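Local coordinates for protein (S)-ureidoglycine aminohydrolase (Escherichia coli, PDB 1RC6) that catalyses the manganese-dependent hydrolysis of (S)-ureidoglycine to (S)-ureidoglycolate and ammonia, a step in the breakdown of allantoin for its nitrogen, at residues G24-T30 with D226-A232; S104-Y110 with W145-A151; N44-L50 with Y62-Q68; I88-I92 with D126-F130. All blocks are in the same frame, centred on the assembly; numbering follows the deposited sequence.

Interaction 1: residues G24-T30 with D226-A232; sequences GNFALLT and DYIFMGA
Strands 26-29 and 227-230 run antiparallel, their axes 4.6 Å apart and 174° between directions; A27 with F229 and L29 with Y227 form hydrogen-bonded pairs, F26 with M230 and L28 with I228 non-hydrogen-bonded ones. F229 N donates to A27 O at 2.8 Å, and L29 and Y227 exchange two bonds. On the A27-F229 face the L29 side chain lies alongside that of Y227, pointing the same way, with L29 CD2 4.0 Å from Y227 CD2. A27 is small enough for its CB to sit 4.1 Å from F229 CB with the large ring beside it. On the other face L28 holds CG anti to its own nitrogen (chi1 177°), which brings CD2 back to I228 CG1 at 3.7 Å. Just past the strand, G231 N bonds N25 O, and a side chain on G231 would probably crowd the carbonyls of G24 and N25. The buried polar ends find partners beyond the two strands: Y227 OH bonds S51 and D61, and D226 forms a salt bridge with R18. Strand 26-29 thus joins the sheet of the C-terminal cupin from far upstream in the chain, lying between strands 20-21 and 227-230, while strand 202-208 takes the other edge of 227-230.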
loop_
_atom_site.group_PDB
_atom_site.type_symbol
_atom_site.label_atom_id
_atom_site.label_comp_id
_atom_site.label_asym_id
_atom_site.label_seq_id
_atom_site.Cartn_x
_atom_site.Cartn_y
_atom_site.Cartn_z
ATOM N N GLY A 24 -2.658 4.656 -17.101
ATOM C CA GLY A 24 -3.903 5.353 -16.839
ATOM C C GLY A 24 -5.059 4.407 -16.575
ATOM O O GLY A 24 -6.075 4.796 -15.990
ATOM N N ASN A 25 -4.917 3.163 -17.016
ATOM C CA ASN A 25 -5.960 2.180 -16.804
ATOM C C ASN A 25 -5.576 1.228 -15.704
ATOM O O ASN A 25 -6.247 1.154 -14.678
ATOM C CB ASN A 25 -6.245 1.410 -18.083
ATOM C CG ASN A 25 -7.377 2.020 -18.868
ATOM O OD1 ASN A 25 -7.714 1.560 -19.964
ATOM N ND2 ASN A 25 -7.985 3.068 -18.306
ATOM N N PHE A 26 -4.499 0.489 -15.913
ATOM C CA PHE A 26 -4.058 -0.432 -14.885
ATOM C C PHE A 26 -2.667 -0.944 -15.200
ATOM O O PHE A 26 -2.161 -0.759 -16.305
ATOM C CB PHE A 26 -5.058 -1.590 -14.743
ATOM C CG PHE A 26 -4.730 -2.792 -15.587
ATOM C CD1 PHE A 26 -3.946 -3.822 -15.075
ATOM C CD2 PHE A 26 -5.198 -2.889 -16.899
ATOM C CE1 PHE A 26 -3.627 -4.934 -15.855
ATOM C CE2 PHE A 26 -4.886 -4.000 -17.693
ATOM C CZ PHE A 26 -4.099 -5.024 -17.169
ATOM N N ALA A 27 -2.047 -1.576 -14.213
ATOM C CA ALA A 27 -0.709 -2.125 -14.367
ATOM C C ALA A 27 -0.502 -3.206 -13.330
ATOM O O ALA A 27 -0.866 -3.032 -12.173
ATOM C CB ALA A 27 0.321 -1.040 -14.169
ATOM N N LEU A 28 0.060 -4.329 -13.749
ATOM C CA LEU A 28 0.340 -5.416 -12.831
ATOM C C LEU A 28 1.850 -5.416 -12.743
ATOM O O LEU A 28 2.539 -5.553 -13.744
ATOM C CB LEU A 28 -0.170 -6.747 -13.390
ATOM C CG LEU A 28 0.084 -8.055 -12.626
ATOM C CD1 LEU A 28 1.558 -8.394 -12.678
ATOM C CD2 LEU A 28 -0.370 -7.935 -11.195
ATOM N N LEU A 29 2.365 -5.218 -11.543
ATOM C CA LEU A 29 3.799 -5.177 -11.320
ATOM C C LEU A 29 4.197 -6.271 -10.362
ATOM O O LEU A 29 3.455 -6.602 -9.442
ATOM C CB LEU A 29 4.199 -3.827 -10.722
ATOM C CG LEU A 29 4.565 -2.663 -11.643
ATOM C CD1 LEU A 29 3.802 -2.712 -12.952
ATOM C CD2 LEU A 29 4.279 -1.381 -10.896
ATOM N N THR A 30 5.378 -6.826 -10.579
ATOM C CA THR A 30 5.891 -7.878 -9.722
ATOM C C THR A 30 7.214 -7.399 -9.162
ATOM O O THR A 30 8.266 -7.830 -9.629
ATOM C CB THR A 30 6.134 -9.163 -10.510
ATOM O OG1 THR A 30 4.914 -9.581 -11.146
ATOM C CG2 THR A 30 6.645 -10.258 -9.570
ATOM N N ASP A 226 2.623 -9.539 -5.480
ATOM C CA ASP A 226 2.234 -8.773 -6.659
ATOM C C ASP A 226 1.683 -7.409 -6.267
ATOM O O ASP A 226 1.173 -7.227 -5.159
ATOM C CB ASP A 226 1.155 -9.511 -7.454
ATOM C CG ASP A 226 1.692 -10.710 -8.217
ATOM O OD1 ASP A 226 0.872 -11.402 -8.862
ATOM O OD2 ASP A 226 2.924 -10.958 -8.179
ATOM N N TYR A 227 1.779 -6.455 -7.189
ATOM C CA TYR A 227 1.271 -5.119 -6.957
ATOM C C TYR A 227 0.402 -4.756 -8.132
ATOM O O TYR A 227 0.740 -5.060 -9.262
ATOM C CB TYR A 227 2.398 -4.096 -6.855
ATOM C CG TYR A 227 1.869 -2.693 -6.681
ATOM C CD1 TYR A 227 1.393 -2.255 -5.447
ATOM C CD2 TYR A 227 1.786 -1.824 -7.764
ATOM C CE1 TYR A 227 0.841 -0.976 -5.297
ATOM C CE2 TYR A 227 1.244 -0.548 -7.635
ATOM C CZ TYR A 227 0.775 -0.132 -6.404
ATOM O OH TYR A 227 0.247 1.125 -6.287
ATOM N N ILE A 228 -0.705 -4.079 -7.877
ATOM C CA ILE A 228 -1.592 -3.722 -8.961
ATOM C C ILE A 228 -2.038 -2.274 -8.914
ATOM O O ILE A 228 -2.520 -1.799 -7.884
ATOM C CB ILE A 228 -2.855 -4.583 -8.927
ATOM C CG1 ILE A 228 -2.477 -6.048 -8.772
ATOM C CG2 ILE A 228 -3.670 -4.357 -10.188
ATOM C CD1 ILE A 228 -3.666 -6.934 -8.536
ATOM N N PHE A 229 -1.881 -1.579 -10.034
ATOM C CA PHE A 229 -2.325 -0.197 -10.125
ATOM C C PHE A 229 -3.613 -0.119 -10.934
ATOM O O PHE A 229 -3.607 -0.348 -12.136
ATOM C CB PHE A 229 -1.289 0.693 -10.803
ATOM C CG PHE A 229 -1.809 2.063 -11.111
ATOM C CD1 PHE A 229 -1.945 2.492 -12.426
ATOM C CD2 PHE A 229 -2.196 2.921 -10.078
ATOM C CE1 PHE A 229 -2.458 3.766 -12.713
ATOM C CE2 PHE A 229 -2.708 4.184 -10.348
ATOM C CZ PHE A 229 -2.840 4.611 -11.666
ATOM N N MET A 230 -4.707 0.209 -10.263
ATOM C CA MET A 230 -6.009 0.324 -10.902
ATOM C C MET A 230 -6.260 1.812 -11.128
ATOM O O MET A 230 -6.543 2.554 -10.185
ATOM C CB MET A 230 -7.077 -0.259 -9.978
ATOM C CG MET A 230 -6.826 -1.698 -9.520
ATOM S SD MET A 230 -7.888 -2.160 -8.100
ATOM C CE MET A 230 -6.979 -3.517 -7.377
ATOM N N GLY A 231 -6.151 2.249 -12.375
ATOM C CA GLY A 231 -6.346 3.655 -12.688
ATOM C C GLY A 231 -7.758 4.201 -12.551
ATOM O O GLY A 231 -8.710 3.468 -12.279
ATOM N N ALA A 232 -7.889 5.509 -12.741
ATOM C CA ALA A 232 -9.182 6.173 -12.649
ATOM C C ALA A 232 -10.089 5.761 -13.815
ATOM O O ALA A 232 -9.682 5.792 -14.988
ATOM C CB ALA A 232 -8.990 7.686 -12.634
#

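Interaction 2: residues S104-Y110 with W145-A151; sequences SEGGYLY and WLVSGNA
Y108 O is gripped by two donors from the facing strand: S148 OG at 2.9 Å, in the carbonyl plane, and G149 N at 3.1 Å. They belong to the antiparallel pairing of strands 107-110 and 147-150, at the edge of a sheet of the N-terminal cupin. Serine suits its place because its short side chain, with OG anti to the backbone nitrogen (chi1 -176°), puts a hydroxyl within bonding distance of that oxygen. The Y108 ring takes the crowded position between its nitrogen and carbonyl carbon (chi1 70°), and this swings it across the partner strand: G149 N lies 3.7 Å above one ring face, offset toward the rim, and V147 CG1 touches Y108 CE2 at 3.9 Å. Glycine at G149 leaves room for the ring, which also meets F170 edge-to-face. Replacing Y108 by an alanine would probably uncover the G149 backbone and leave V147 and F170 without their aromatic neighbour. On the other side of the sheet L109 CD1 meets L146 CD1 at 3.5 Å. A type II turn from S104 to G107 leads into the strand, and the positive phi of G106 (81°) suits glycine. N150 braces this turn from the facing strand, its ND2 donating to E105 O at 2.8 Å from above the carbonyl plane.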
loop_
_atom_site.group_PDB
_atom_site.type_symbol
_atom_site.label_atom_id
_atom_site.label_comp_id
_atom_site.label_asym_id
_atom_site.label_seq_id
_atom_site.Cartn_x
_atom_site.Cartn_y
_atom_site.Cartn_z
ATOM N N SER A 104 4.873 -4.300 14.609
ATOM C CA SER A 104 5.092 -5.697 14.271
ATOM C C SER A 104 4.230 -5.937 13.033
ATOM O O SER A 104 3.606 -5.005 12.525
ATOM C CB SER A 104 4.617 -6.598 15.411
ATOM O OG SER A 104 3.195 -6.613 15.470
ATOM N N GLU A 105 4.182 -7.173 12.551
ATOM C CA GLU A 105 3.376 -7.445 11.379
ATOM C C GLU A 105 1.989 -6.837 11.543
ATOM O O GLU A 105 1.392 -6.907 12.616
ATOM C CB GLU A 105 3.246 -8.944 11.131
ATOM C CG GLU A 105 2.356 -9.240 9.942
ATOM C CD GLU A 105 2.226 -10.708 9.662
ATOM O OE1 GLU A 105 3.269 -11.356 9.430
ATOM O OE2 GLU A 105 1.080 -11.210 9.670
ATOM N N GLY A 106 1.475 -6.236 10.477
ATOM C CA GLY A 106 0.163 -5.625 10.557
ATOM C C GLY A 106 0.202 -4.250 11.200
ATOM O O GLY A 106 -0.791 -3.531 11.190
ATOM N N GLY A 107 1.344 -3.876 11.763
ATOM C CA GLY A 107 1.450 -2.571 12.385
ATOM C C GLY A 107 1.437 -1.495 11.319
ATOM O O GLY A 107 2.020 -1.681 10.253
ATOM N N TYR A 108 0.772 -0.373 11.586
ATOM C CA TYR A 108 0.715 0.698 10.616
ATOM C C TYR A 108 0.887 2.059 11.261
ATOM O O TYR A 108 0.673 2.224 12.472
ATOM C CB TYR A 108 -0.610 0.667 9.861
ATOM C CG TYR A 108 -1.833 1.049 10.678
ATOM C CD1 TYR A 108 -2.477 0.120 11.496
ATOM C CD2 TYR A 108 -2.374 2.332 10.593
ATOM C CE1 TYR A 108 -3.636 0.460 12.203
ATOM C CE2 TYR A 108 -3.523 2.679 11.288
ATOM C CZ TYR A 108 -4.154 1.739 12.091
ATOM O OH TYR A 108 -5.314 2.092 12.755
ATOM N N LEU A 109 1.271 3.036 10.443
ATOM C CA LEU A 109 1.460 4.398 10.903
ATOM C C LEU A 109 1.139 5.430 9.824
ATOM O O LEU A 109 1.743 5.428 8.749
ATOM C CB LEU A 109 2.898 4.622 11.372
ATOM C CG LEU A 109 3.217 6.099 11.644
ATOM C CD1 LEU A 109 2.353 6.616 12.777
ATOM C CD2 LEU A 109 4.681 6.255 11.986
ATOM N N TYR A 110 0.190 6.312 10.125
ATOM C CA TYR A 110 -0.185 7.388 9.218
ATOM C C TYR A 110 0.329 8.708 9.785
ATOM O O TYR A 110 0.259 8.947 10.985
ATOM C CB TYR A 110 -1.711 7.476 9.050
ATOM C CG TYR A 110 -2.141 8.768 8.379
ATOM C CD1 TYR A 110 -2.266 9.942 9.110
ATOM C CD2 TYR A 110 -2.303 8.844 6.992
ATOM C CE1 TYR A 110 -2.522 11.164 8.484
ATOM C CE2 TYR A 110 -2.563 10.056 6.358
ATOM C CZ TYR A 110 -2.665 11.214 7.112
ATOM O OH TYR A 110 -2.876 12.425 6.498
ATOM N N TRP A 145 -4.785 13.746 11.327
ATOM C CA TRP A 145 -3.885 13.578 12.460
ATOM C C TRP A 145 -3.211 12.205 12.483
ATOM O O TRP A 145 -3.696 11.243 11.885
ATOM C CB TRP A 145 -4.643 13.802 13.767
ATOM C CG TRP A 145 -5.803 12.897 13.931
ATOM C CD1 TRP A 145 -5.803 11.639 14.470
ATOM C CD2 TRP A 145 -7.150 13.161 13.513
ATOM N NE1 TRP A 145 -7.073 11.103 14.416
ATOM C CE2 TRP A 145 -7.919 12.013 13.834
ATOM C CE3 TRP A 145 -7.778 14.255 12.896
ATOM C CZ2 TRP A 145 -9.298 11.928 13.563
ATOM C CZ3 TRP A 145 -9.144 14.175 12.624
ATOM C CH2 TRP A 145 -9.891 13.015 12.960
ATOM N N LEU A 146 -2.085 12.139 13.186
ATOM C CA LEU A 146 -1.312 10.916 13.310
ATOM C C LEU A 146 -2.199 9.779 13.776
ATOM O O LEU A 146 -2.985 9.935 14.703
ATOM C CB LEU A 146 -0.169 11.151 14.306
ATOM C CG LEU A 146 0.761 10.102 14.951
ATOM C CD1 LEU A 146 0.275 8.685 14.761
ATOM C CD2 LEU A 146 2.138 10.274 14.382
ATOM N N VAL A 147 -2.087 8.639 13.112
ATOM C CA VAL A 147 -2.843 7.457 13.497
ATOM C C VAL A 147 -1.880 6.282 13.421
ATOM O O VAL A 147 -1.083 6.191 12.493
ATOM C CB VAL A 147 -4.024 7.195 12.555
ATOM C CG1 VAL A 147 -4.767 5.944 12.994
ATOM C CG2 VAL A 147 -4.947 8.384 12.552
ATOM N N SER A 148 -1.944 5.392 14.403
ATOM C CA SER A 148 -1.068 4.235 14.423
ATOM C C SER A 148 -1.726 3.069 15.160
ATOM O O SER A 148 -2.549 3.272 16.041
ATOM C CB SER A 148 0.254 4.612 15.086
ATOM O OG SER A 148 1.164 3.525 15.040
ATOM N N GLY A 149 -1.375 1.848 14.788
ATOM C CA GLY A 149 -1.957 0.687 15.435
ATOM C C GLY A 149 -1.584 -0.586 14.700
ATOM O O GLY A 149 -0.588 -0.622 13.961
ATOM N N ASN A 150 -2.363 -1.641 14.896
ATOM C CA ASN A 150 -2.092 -2.887 14.212
ATOM C C ASN A 150 -3.380 -3.331 13.567
ATOM O O ASN A 150 -4.459 -3.048 14.076
ATOM C CB ASN A 150 -1.595 -3.958 15.185
ATOM C CG ASN A 150 -0.914 -5.124 14.468
ATOM O OD1 ASN A 150 -1.569 -5.911 13.770
ATOM N ND2 ASN A 150 0.414 -5.226 14.625
ATOM N N ALA A 151 -3.276 -4.015 12.434
ATOM C CA ALA A 151 -4.464 -4.476 11.737
ATOM C C ALA A 151 -5.274 -5.344 12.686
ATOM O O ALA A 151 -6.501 -5.244 12.757
ATOM C CB ALA A 151 -4.071 -5.269 10.500
#

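Interaction 3: residues N44-L50 with Y62-Q68; sequences NCDATIL and YLVTLHQ
D46 and H67 both turn CG anti to their carbonyl carbon (chi1 -60° and -67°), and these two rotations bring carboxylate and imidazole together at the far end of the beta hairpin made by strands 46-49 and 60-67. D46 OD2 comes to the edge of the ring, 3.1 Å from H67 CE1, with carboxylate and ring planes 78° apart. No hydrogen bond joins the two side chains, but an acid beside an imidazole would probably favour its protonated form. A leucine in place of H67 would probably put an apolar group against the D46 carboxylate and cost it the imidazole beside it. H67 also closes the pairing through its backbone, H67 N donating to N44 O. Further along, T48 and L63 lie side by side, T48 CG2 3.8 Å from L63 CB, and at the other end of the pairing I49 runs alongside Y62 in the same direction with CG1 3.9 Å from Y62 CD2. The face of I49 and Y62 continues with C45, A47, V64 and L66, mostly apolar: C45 SG packs on V64 CG1 at 3.8 Å, and the short A47 leaves room for the branched valine, its CB 4.1 Å from V64 CG2. Next along the strands, T48 N donates to L63 O at 3.0 Å.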
loop_
_atom_site.group_PDB
_atom_site.type_symbol
_atom_site.label_atom_id
_atom_site.label_comp_id
_atom_site.label_asym_id
_atom_site.label_seq_id
_atom_site.Cartn_x
_atom_site.Cartn_y
_atom_site.Cartn_z
ATOM N N ASN A 44 20.752 0.652 4.069
ATOM C CA ASN A 44 20.694 -0.784 4.308
ATOM C C ASN A 44 19.333 -1.441 4.070
ATOM O O ASN A 44 18.812 -2.146 4.945
ATOM C CB ASN A 44 21.149 -1.059 5.734
ATOM C CG ASN A 44 22.441 -0.360 6.061
ATOM O OD1 ASN A 44 23.412 -0.466 5.320
ATOM N ND2 ASN A 44 22.465 0.363 7.174
ATOM N N CYS A 45 18.778 -1.233 2.879
ATOM C CA CYS A 45 17.478 -1.796 2.528
ATOM C C CYS A 45 17.259 -1.657 1.030
ATOM O O CYS A 45 17.816 -0.758 0.405
ATOM C CB CYS A 45 16.365 -1.027 3.235
ATOM S SG CYS A 45 16.220 0.672 2.602
ATOM N N ASP A 46 16.435 -2.536 0.468
ATOM C CA ASP A 46 16.128 -2.487 -0.955
ATOM C C ASP A 46 14.795 -1.773 -1.145
ATOM O O ASP A 46 13.758 -2.253 -0.689
ATOM C CB ASP A 46 16.029 -3.898 -1.540
ATOM C CG ASP A 46 17.308 -4.686 -1.380
ATOM O OD1 ASP A 46 18.380 -4.072 -1.551
ATOM O OD2 ASP A 46 17.234 -5.908 -1.096
ATOM N N ALA A 47 14.819 -0.621 -1.802
ATOM C CA ALA A 47 13.576 0.109 -2.033
ATOM C C ALA A 47 13.165 -0.007 -3.485
ATOM O O ALA A 47 13.971 0.148 -4.402
ATOM C CB ALA A 47 13.722 1.577 -1.653
ATOM N N THR A 48 11.897 -0.300 -3.697
ATOM C CA THR A 48 11.407 -0.413 -5.041
ATOM C C THR A 48 10.128 0.394 -5.205
ATOM O O THR A 48 9.089 0.078 -4.638
ATOM C CB THR A 48 11.210 -1.899 -5.410
ATOM O OG1 THR A 48 10.222 -2.008 -6.437
ATOM C CG2 THR A 48 10.802 -2.709 -4.197
ATOM N N ILE A 49 10.244 1.476 -5.959
ATOM C CA ILE A 49 9.126 2.366 -6.249
ATOM C C ILE A 49 8.071 1.649 -7.109
ATOM O O ILE A 49 8.418 0.920 -8.041
ATOM C CB ILE A 49 9.628 3.598 -6.994
ATOM C CG1 ILE A 49 10.606 4.361 -6.110
ATOM C CG2 ILE A 49 8.478 4.466 -7.405
ATOM C CD1 ILE A 49 11.414 5.394 -6.860
ATOM N N LEU A 50 6.794 1.860 -6.789
ATOM C CA LEU A 50 5.692 1.230 -7.515
ATOM C C LEU A 50 4.901 2.252 -8.319
ATOM O O LEU A 50 5.339 2.676 -9.370
ATOM C CB LEU A 50 4.790 0.493 -6.528
ATOM C CG LEU A 50 5.603 -0.523 -5.706
ATOM C CD1 LEU A 50 4.717 -1.219 -4.695
ATOM C CD2 LEU A 50 6.236 -1.537 -6.628
ATOM N N TYR A 62 5.600 2.588 -2.247
ATOM C CA TYR A 62 6.806 1.777 -2.297
ATOM C C TYR A 62 6.703 0.459 -1.569
ATOM O O TYR A 62 5.819 0.234 -0.743
ATOM C CB TYR A 62 7.991 2.498 -1.639
ATOM C CG TYR A 62 8.108 3.986 -1.841
ATOM C CD1 TYR A 62 7.086 4.854 -1.447
ATOM C CD2 TYR A 62 9.256 4.534 -2.406
ATOM C CE1 TYR A 62 7.208 6.241 -1.619
ATOM C CE2 TYR A 62 9.390 5.916 -2.579
ATOM C CZ TYR A 62 8.367 6.757 -2.185
ATOM O OH TYR A 62 8.525 8.109 -2.362
ATOM N N LEU A 63 7.659 -0.401 -1.876
ATOM C CA LEU A 63 7.786 -1.686 -1.230
ATOM C C LEU A 63 9.243 -1.627 -0.783
ATOM O O LEU A 63 10.134 -1.388 -1.592
ATOM C CB LEU A 63 7.563 -2.815 -2.220
ATOM C CG LEU A 63 7.499 -4.225 -1.631
ATOM C CD1 LEU A 63 7.008 -5.174 -2.720
ATOM C CD2 LEU A 63 8.871 -4.668 -1.116
ATOM N N VAL A 64 9.490 -1.809 0.505
ATOM C CA VAL A 64 10.852 -1.724 0.990
ATOM C C VAL A 64 11.199 -2.837 1.956
ATOM O O VAL A 64 10.543 -3.005 2.991
ATOM C CB VAL A 64 11.099 -0.370 1.708
ATOM C CG1 VAL A 64 12.577 -0.207 2.017
ATOM C CG2 VAL A 64 10.596 0.782 0.848
ATOM N N THR A 65 12.219 -3.619 1.623
ATOM C CA THR A 65 12.627 -4.664 2.545
ATOM C C THR A 65 13.825 -4.095 3.319
ATOM O O THR A 65 14.844 -3.677 2.738
ATOM C CB THR A 65 13.026 -5.977 1.829
ATOM O OG1 THR A 65 14.360 -5.859 1.336
ATOM C CG2 THR A 65 12.077 -6.265 0.673
ATOM N N LEU A 66 13.674 -4.064 4.638
ATOM C CA LEU A 66 14.699 -3.539 5.520
ATOM C C LEU A 66 15.668 -4.594 5.987
ATOM O O LEU A 66 15.271 -5.619 6.538
ATOM C CB LEU A 66 14.037 -2.902 6.732
ATOM C CG LEU A 66 12.917 -1.933 6.343
ATOM C CD1 LEU A 66 12.040 -1.673 7.553
ATOM C CD2 LEU A 66 13.516 -0.634 5.770
ATOM N N HIS A 67 16.946 -4.349 5.754
ATOM C CA HIS A 67 17.967 -5.269 6.223
ATOM C C HIS A 67 18.351 -4.787 7.627
ATOM O O HIS A 67 17.664 -3.925 8.195
ATOM C CB HIS A 67 19.150 -5.253 5.258
ATOM C CG HIS A 67 18.817 -5.825 3.916
ATOM N ND1 HIS A 67 18.934 -5.106 2.744
ATOM C CD2 HIS A 67 18.282 -7.020 3.570
ATOM C CE1 HIS A 67 18.477 -5.831 1.737
ATOM N NE2 HIS A 67 18.075 -6.996 2.213
ATOM N N GLN A 68 19.417 -5.334 8.200
ATOM C CA GLN A 68 19.824 -4.902 9.527
ATOM C C GLN A 68 20.121 -3.407 9.521
ATOM O O GLN A 68 20.973 -2.938 8.768
ATOM C CB GLN A 68 21.049 -5.678 9.976
ATOM C CG GLN A 68 20.854 -7.160 9.860
ATOM C CD GLN A 68 22.026 -7.947 10.371
ATOM O OE1 GLN A 68 23.178 -7.502 10.293
ATOM N NE2 GLN A 68 21.748 -9.136 10.880
#

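Interaction 4: residues I88-I92 with D126-F130; sequences ISGNI and DSQIF
I88 and Q128 cross obliquely, the isoleucine lying over the stem of the glutamine: I88 CD1 packs on Q128 CG at 3.7 Å, and I88 CG2 touches the amide nitrogen Q128 NE2. Q128 sends CG anti to its nitrogen (chi1 176°) and stays extended, so its methylene groups, and not only its polar end, meet the isoleucine. The same I88 CD1 reaches F130 CB at 3.9 Å. Beneath this, I88 and S89 both face Q128 in a classic beta bulge: Q128 O takes I88 N at 2.9 Å and, weakly, S89 N, while Q128 N returns a bond to S89 O. The extra residue coincides with a corner in the chain at I88 and probably helps it to turn. G90 follows with a positive phi of 96°, where a side chain would probably also crowd S127 OG. That hydroxyl accepts N91 N at 3.0 Å and is also hydrogen-bonded to N121, so serine serves as a small polar clamp on the bend. Past it I92 and I129 reach toward each other tip to tip, I92 CG2 to I129 CD1 at 3.8 Å, on the apolar side where L85 and V87 of strand 81-89 also pack. Strand 60-67 flanks 127-135 on its other edge, and Y205 of strand 202-208, in the C-terminal cupin, lies against both I88 and Q128.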
loop_
_atom_site.group_PDB
_atom_site.type_symbol
_atom_site.label_atom_id
_atom_site.label_comp_id
_atom_site.label_asym_id
_atom_site.label_seq_id
_atom_site.Cartn_x
_atom_site.Cartn_y
_atom_site.Cartn_z
ATOM N N ILE A 88 4.533 -5.221 6.492
ATOM C CA ILE A 88 4.115 -6.439 5.835
ATOM C C ILE A 88 4.565 -7.637 6.674
ATOM O O ILE A 88 3.851 -8.632 6.789
ATOM C CB ILE A 88 4.719 -6.505 4.415
ATOM C CG1 ILE A 88 4.141 -5.368 3.564
ATOM C CG2 ILE A 88 4.431 -7.849 3.779
ATOM C CD1 ILE A 88 4.875 -5.136 2.267
ATOM N N SER A 89 5.742 -7.527 7.277
ATOM C CA SER A 89 6.273 -8.601 8.100
ATOM C C SER A 89 7.518 -8.134 8.857
ATOM O O SER A 89 8.223 -7.225 8.409
ATOM C CB SER A 89 6.657 -9.777 7.228
ATOM O OG SER A 89 7.826 -9.451 6.501
ATOM N N GLY A 90 7.779 -8.758 10.004
ATOM C CA GLY A 90 8.942 -8.392 10.784
ATOM C C GLY A 90 8.600 -7.413 11.873
ATOM O O GLY A 90 7.463 -7.354 12.326
ATOM N N ASN A 91 9.593 -6.632 12.286
ATOM C CA ASN A 91 9.398 -5.652 13.342
ATOM C C ASN A 91 10.262 -4.460 13.099
ATOM O O ASN A 91 11.464 -4.600 12.873
ATOM C CB ASN A 91 9.759 -6.237 14.707
ATOM C CG ASN A 91 8.681 -7.123 15.251
ATOM O OD1 ASN A 91 8.521 -8.253 14.801
ATOM N ND2 ASN A 91 7.910 -6.608 16.215
ATOM N N ILE A 92 9.653 -3.284 13.172
ATOM C CA ILE A 92 10.373 -2.046 12.955
ATOM C C ILE A 92 10.070 -1.058 14.068
ATOM O O ILE A 92 9.213 -1.291 14.921
ATOM C CB ILE A 92 9.975 -1.387 11.612
ATOM C CG1 ILE A 92 8.577 -0.792 11.721
ATOM C CG2 ILE A 92 9.985 -2.415 10.495
ATOM C CD1 ILE A 92 8.423 0.461 10.902
ATOM N N ASP A 126 15.429 -9.557 8.080
ATOM C CA ASP A 126 14.822 -8.506 7.285
ATOM C C ASP A 126 13.368 -8.246 7.649
ATOM O O ASP A 126 12.595 -9.171 7.891
ATOM C CB ASP A 126 14.916 -8.837 5.788
ATOM C CG ASP A 126 16.328 -8.704 5.245
ATOM O OD1 ASP A 126 17.135 -7.962 5.847
ATOM O OD2 ASP A 126 16.632 -9.324 4.205
ATOM N N SER A 127 13.009 -6.972 7.697
ATOM C CA SER A 127 11.649 -6.573 7.985
ATOM C C SER A 127 11.162 -5.913 6.705
ATOM O O SER A 127 11.853 -5.075 6.130
ATOM C CB SER A 127 11.614 -5.586 9.148
ATOM O OG SER A 127 11.919 -6.240 10.368
ATOM N N GLN A 128 9.980 -6.301 6.242
ATOM C CA GLN A 128 9.451 -5.746 5.005
ATOM C C GLN A 128 8.351 -4.720 5.228
ATOM O O GLN A 128 7.416 -4.943 5.989
ATOM C CB GLN A 128 8.959 -6.879 4.113
ATOM C CG GLN A 128 8.298 -6.423 2.843
ATOM C CD GLN A 128 8.206 -7.534 1.828
ATOM O OE1 GLN A 128 9.181 -7.822 1.140
ATOM N NE2 GLN A 128 7.036 -8.178 1.735
ATOM N N ILE A 129 8.461 -3.599 4.521
ATOM C CA ILE A 129 7.513 -2.505 4.656
ATOM C C ILE A 129 6.829 -2.037 3.357
ATOM O O ILE A 129 7.357 -2.206 2.255
ATOM C CB ILE A 129 8.252 -1.325 5.357
ATOM C CG1 ILE A 129 7.496 -0.965 6.620
ATOM C CG2 ILE A 129 8.476 -0.160 4.435
ATOM C CD1 ILE A 129 7.544 -2.086 7.654
ATOM N N PHE A 130 5.631 -1.474 3.500
ATOM C CA PHE A 130 4.880 -0.929 2.366
ATOM C C PHE A 130 4.737 0.560 2.650
ATOM O O PHE A 130 4.206 0.935 3.688
ATOM C CB PHE A 130 3.487 -1.536 2.266
ATOM C CG PHE A 130 2.620 -0.870 1.232
ATOM C CD1 PHE A 130 2.915 -0.986 -0.119
ATOM C CD2 PHE A 130 1.545 -0.084 1.611
ATOM C CE1 PHE A 130 2.157 -0.326 -1.073
ATOM C CE2 PHE A 130 0.778 0.586 0.669
ATOM C CZ PHE A 130 1.083 0.466 -0.677
#

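In the fold
Interactions 2, 3 and 4 lie in the N-terminal cupin and all reach its six-stranded sheet, interaction 4 also leading into strand 91-96; interaction 1 lies in the larger sheet of the C-terminal cupin. Interactions 3 and 4 have centres 9 Å apart and share strand pairing: L66 N lies 2.6 Å from S127 O, a probable hydrogen bond. The centre of interaction 2 lies about 12 Å from that of interaction 4, and S104 and E105 pack on N91 and I88. Interaction 3 touches interaction 1 across the domains, L50 CD1 meeting Y227 CD1 at 3.6 Å. Only interaction 1 borders H202 and Q236, probable manganese ligands: their side chains are about 4 and 3 Å from that of M230, whereas F130 stays about 10 Å from H202.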